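Local coordinates for catechol 2,3-dioxygenase (Rhodococcus sp., PDB 2WL9), which probably catalyses the iron-dependent extradiol cleavage of catechol-type rings by dioxygen, a ring-opening step in the breakdown of aromatic hydrocarbons, at residues 64-78 against 112-124. Residues are numbered along the deposited sequence; the frame is centred on the assembly and turned at random.
Sequences YIGWRVAGPVELDEL and GGNPTEIFYGPQV
Strands 61-68 and 115-120 run side by side in parallel, joined by five backbone hydrogen bonds. Pro-115 O accepts from Ile-65 N, and Ile-65 O accepts from Glu-117 N. The straightest runs from Trp-67 N to Glu-117 O at 2.7 Å, with 177° at the hydrogen. Trp-67 O takes Phe-119 N, and Phe-119 O takes Val-69 N.

The Phe-119 ring, on the Gly-66 face, lies back over the neighbouring strand because its CG sits between backbone N and carbonyl carbon (chi1 76°). Arg-68 CA covers one ring face, 4.0 Å from the centroid, as a CH-pi contact. The edge meets Gly-66 C. Tyr-120, next in the strand, uses a similar torsion to pack against the start of helix 72-84. Pro-72 CD stands over its ring, 3.8 Å from the centroid, and Leu-75 CD2 meets the ring edge.

Apolar packing joins the helix to the face carrying Ile-118. Ile-118 CG2 touches Val-69 CG1 at 3.7 Å and Leu-78 CD1 at 3.8 Å.

Two waters bridge polar groups. One accepts from Trp-67 NE1 and donates to Thr-116 OG1. The other links Arg-68 NE, Val-69 O and Gly-121 N. Pro-122 CG covers one face of the Arg-68 guanidinium. Its NH1 is salt-bridged to Glu-6, and NH2 is hydrogen-bonded to Gln-275 O of a second subunit. The Glu-117 carboxylate is only 4° from the Tyr-64 ring plane but passes obliquely, nearest at CG, and does not stack. Its OE1 is hydrogen-bonded to Tyr-9 OH and its OE2 salt-bridged to Arg-100.

Strand 61-68, helix 72-84 and strands 90-91, 104-109 and 115-120 form a βαβββ module, as in the VOC family, whose first and last strands pair here. The paired charges probably favour an ionised Glu-117, and Arg-68 ties the end of the strand to the neighbouring subunit.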
# COMPACT_ATOMS: atom_id res chain seq x y z
N TYR C 64 23.88 23.79 28.96
CA TYR C 64 23.32 24.47 27.78
C TYR C 64 22.34 23.61 26.97
O TYR C 64 22.41 22.37 26.99
CB TYR C 64 24.42 25.02 26.86
CG TYR C 64 25.53 24.04 26.52
CD1 TYR C 64 25.40 23.12 25.47
CD2 TYR C 64 26.72 24.06 27.24
CE1 TYR C 64 26.43 22.23 25.17
CE2 TYR C 64 27.75 23.18 26.96
CZ TYR C 64 27.61 22.28 25.92
OH TYR C 64 28.65 21.42 25.67
N ILE C 65 21.43 24.28 26.27
CA ILE C 65 20.43 23.62 25.42
C ILE C 65 20.70 23.95 23.95
O ILE C 65 20.72 25.12 23.58
CB ILE C 65 19.02 24.09 25.79
CG1 ILE C 65 18.69 23.75 27.25
CG2 ILE C 65 17.97 23.47 24.86
CD1 ILE C 65 17.62 24.66 27.87
N GLY C 66 20.88 22.93 23.11
CA GLY C 66 21.12 23.18 21.69
C GLY C 66 19.92 22.88 20.81
O GLY C 66 19.47 21.74 20.74
N TRP C 67 19.39 23.91 20.14
CA TRP C 67 18.29 23.77 19.18
C TRP C 67 18.79 23.82 17.75
O TRP C 67 19.53 24.74 17.38
CB TRP C 67 17.25 24.88 19.37
CG TRP C 67 16.64 24.91 20.73
CD1 TRP C 67 17.01 25.71 21.77
CD2 TRP C 67 15.54 24.12 21.19
NE1 TRP C 67 16.21 25.46 22.86
CE2 TRP C 67 15.31 24.48 22.54
CE3 TRP C 67 14.75 23.13 20.61
CZ2 TRP C 67 14.30 23.90 23.30
CZ3 TRP C 67 13.75 22.54 21.38
CH2 TRP C 67 13.54 22.93 22.71
N ARG C 68 18.35 22.87 16.94
CA ARG C 68 18.82 22.77 15.55
C ARG C 68 17.98 23.56 14.55
O ARG C 68 16.75 23.62 14.65
CB ARG C 68 18.86 21.30 15.13
CG ARG C 68 19.56 21.03 13.81
CD ARG C 68 19.23 19.62 13.33
NE ARG C 68 20.08 19.21 12.21
CZ ARG C 68 19.98 18.04 11.58
NH1 ARG C 68 19.05 17.16 11.96
NH2 ARG C 68 20.79 17.75 10.58
N VAL C 69 18.65 24.17 13.57
CA VAL C 69 17.99 24.70 12.39
C VAL C 69 18.57 23.99 11.17
O VAL C 69 19.61 23.33 11.26
CB VAL C 69 18.10 26.25 12.26
CG1 VAL C 69 17.36 26.93 13.40
CG2 VAL C 69 19.55 26.71 12.21
N ALA C 70 17.89 24.11 10.03
CA ALA C 70 18.24 23.35 8.84
C ALA C 70 19.58 23.72 8.20
O ALA C 70 20.24 22.86 7.62
CB ALA C 70 17.12 23.45 7.80
N GLY C 71 19.97 24.99 8.30
CA GLY C 71 21.17 25.45 7.62
C GLY C 71 21.56 26.88 7.96
O GLY C 71 20.87 27.55 8.74
N PRO C 72 22.66 27.37 7.36
CA PRO C 72 23.21 28.70 7.64
C PRO C 72 22.26 29.85 7.29
O PRO C 72 22.28 30.88 7.98
CB PRO C 72 24.46 28.75 6.76
CG PRO C 72 24.25 27.72 5.71
CD PRO C 72 23.47 26.64 6.38
N VAL C 73 21.46 29.69 6.24
CA VAL C 73 20.49 30.72 5.85
C VAL C 73 19.41 30.85 6.92
O VAL C 73 19.06 31.96 7.33
CB VAL C 73 19.83 30.44 4.47
CG1 VAL C 73 18.88 31.57 4.08
CG2 VAL C 73 20.90 30.26 3.39
N GLU C 74 18.89 29.70 7.36
CA GLU C 74 17.92 29.63 8.46
C GLU C 74 18.48 30.20 9.77
O GLU C 74 17.76 30.87 10.52
CB GLU C 74 17.44 28.19 8.67
CG GLU C 74 16.61 27.60 7.53
CD GLU C 74 17.46 27.07 6.37
OE1 GLU C 74 18.71 27.12 6.45
OE2 GLU C 74 16.87 26.59 5.38
N LEU C 75 19.74 29.97 10.06
CA LEU C 75 20.35 30.53 11.25
C LEU C 75 20.41 32.04 11.19
O LEU C 75 20.12 32.73 12.12
CB LEU C 75 21.72 29.92 11.52
CG LEU C 75 22.45 30.32 12.81
CD1 LEU C 75 21.74 30.02 14.04
CD2 LEU C 75 23.82 29.92 12.83
N ASP C 76 20.77 32.49 10.02
CA ASP C 76 20.87 33.90 9.76
C ASP C 76 19.53 34.60 9.95
O ASP C 76 19.45 35.61 10.56
CB ASP C 76 21.38 34.13 8.35
CG ASP C 76 22.82 34.48 8.31
OD1 ASP C 76 23.62 33.75 8.81
OD2 ASP C 76 23.15 35.52 7.80
N GLU C 77 18.48 34.00 9.45
CA GLU C 77 17.17 34.53 9.61
C GLU C 77 16.72 34.58 11.08
O GLU C 77 16.22 35.54 11.55
CB GLU C 77 16.20 33.77 8.74
CG GLU C 77 16.45 33.91 7.26
CD GLU C 77 15.55 33.09 6.37
OE1 GLU C 77 15.44 31.90 6.55
OE2 GLU C 77 14.97 33.65 5.46
N LEU C 78 16.96 33.52 11.79
CA LEU C 78 16.65 33.46 13.22
C LEU C 78 17.38 34.52 14.03
O LEU C 78 16.79 35.19 14.89
CB LEU C 78 16.95 32.07 13.80
CG LEU C 78 15.77 31.11 13.94
CD1 LEU C 78 16.19 29.87 14.69
CD2 LEU C 78 14.60 31.78 14.67
N GLY C 112 14.25 32.58 31.36
CA GLY C 112 14.54 31.95 32.65
C GLY C 112 16.02 31.92 32.99
O GLY C 112 16.40 31.45 34.06
N GLY C 113 16.84 32.43 32.07
CA GLY C 113 18.29 32.46 32.24
C GLY C 113 19.00 31.18 31.86
O GLY C 113 20.18 31.01 32.15
N ASN C 114 18.29 30.27 31.19
CA ASN C 114 18.88 29.02 30.72
C ASN C 114 19.72 29.24 29.45
O ASN C 114 19.21 29.74 28.45
CB ASN C 114 17.80 27.96 30.47
CG ASN C 114 16.89 27.76 31.67
OD1 ASN C 114 15.68 28.00 31.59
ND2 ASN C 114 17.46 27.32 32.78
N PRO C 115 21.03 28.89 29.50
CA PRO C 115 21.84 29.07 28.30
C PRO C 115 21.27 28.29 27.11
O PRO C 115 21.05 27.08 27.20
CB PRO C 115 23.21 28.51 28.70
CG PRO C 115 23.25 28.73 30.18
CD PRO C 115 21.84 28.41 30.63
N THR C 116 21.05 29.01 26.02
CA THR C 116 20.34 28.49 24.87
C THR C 116 21.20 28.66 23.63
O THR C 116 21.73 29.74 23.39
CB THR C 116 19.01 29.23 24.71
OG1 THR C 116 18.22 29.03 25.89
CG2 THR C 116 18.24 28.75 23.48
N GLU C 117 21.34 27.59 22.85
CA GLU C 117 22.15 27.65 21.63
C GLU C 117 21.34 27.26 20.41
O GLU C 117 20.46 26.40 20.49
CB GLU C 117 23.39 26.76 21.75
CG GLU C 117 24.12 26.93 23.08
CD GLU C 117 25.51 26.31 23.10
OE1 GLU C 117 25.79 25.41 22.28
OE2 GLU C 117 26.34 26.74 23.93
N ILE C 118 21.60 27.93 19.29
CA ILE C 118 20.95 27.60 18.01
C ILE C 118 22.02 27.32 16.95
O ILE C 118 22.91 28.14 16.71
CB ILE C 118 19.95 28.69 17.56
CG1 ILE C 118 18.99 29.06 18.70
CG2 ILE C 118 19.13 28.18 16.37
CD1 ILE C 118 18.50 30.49 18.64
N PHE C 119 21.92 26.16 16.32
CA PHE C 119 23.00 25.64 15.50
C PHE C 119 22.50 24.91 14.26
O PHE C 119 21.33 24.51 14.21
CB PHE C 119 23.85 24.67 16.33
CG PHE C 119 23.20 23.31 16.51
CD1 PHE C 119 23.51 22.26 15.66
CD2 PHE C 119 22.29 23.10 17.54
CE1 PHE C 119 22.93 20.99 15.84
CE2 PHE C 119 21.69 21.84 17.73
CZ PHE C 119 22.02 20.78 16.87
N TYR C 120 23.39 24.71 13.31
CA TYR C 120 23.15 23.83 12.15
C TYR C 120 24.39 22.97 11.89
O TYR C 120 25.50 23.31 12.31
CB TYR C 120 22.81 24.65 10.88
CG TYR C 120 24.00 25.37 10.27
CD1 TYR C 120 24.80 24.74 9.30
CD2 TYR C 120 24.34 26.67 10.67
CE1 TYR C 120 25.90 25.39 8.75
CE2 TYR C 120 25.44 27.32 10.12
CZ TYR C 120 26.21 26.67 9.17
OH TYR C 120 27.29 27.31 8.62
N GLY C 121 24.20 21.87 11.16
CA GLY C 121 25.30 21.00 10.75
C GLY C 121 25.95 20.20 11.87
O GLY C 121 27.14 20.38 12.15
N PRO C 122 25.19 19.29 12.51
CA PRO C 122 25.82 18.41 13.50
C PRO C 122 26.83 17.49 12.83
O PRO C 122 26.65 17.11 11.67
CB PRO C 122 24.65 17.57 14.01
CG PRO C 122 23.67 17.57 12.88
CD PRO C 122 23.76 18.96 12.32
N GLN C 123 27.89 17.16 13.57
CA GLN C 123 28.83 16.12 13.17
C GLN C 123 28.15 14.76 13.29
O GLN C 123 27.66 14.39 14.36
CB GLN C 123 30.10 16.16 14.04
CG GLN C 123 31.12 15.05 13.76
CD GLN C 123 32.25 14.98 14.79
OE1 GLN C 123 32.63 15.99 15.38
NE2 GLN C 123 32.77 13.79 15.01
N VAL C 124 28.13 14.02 12.19
CA VAL C 124 27.53 12.69 12.13
C VAL C 124 28.65 11.68 11.89
O VAL C 124 29.48 11.85 10.98
CB VAL C 124 26.44 12.63 11.03
CG1 VAL C 124 25.73 11.27 11.01
CG2 VAL C 124 25.42 13.74 11.24
O HOH W 1 16.55 26.77 25.36
O HOH W 2 21.34 21.31 10.74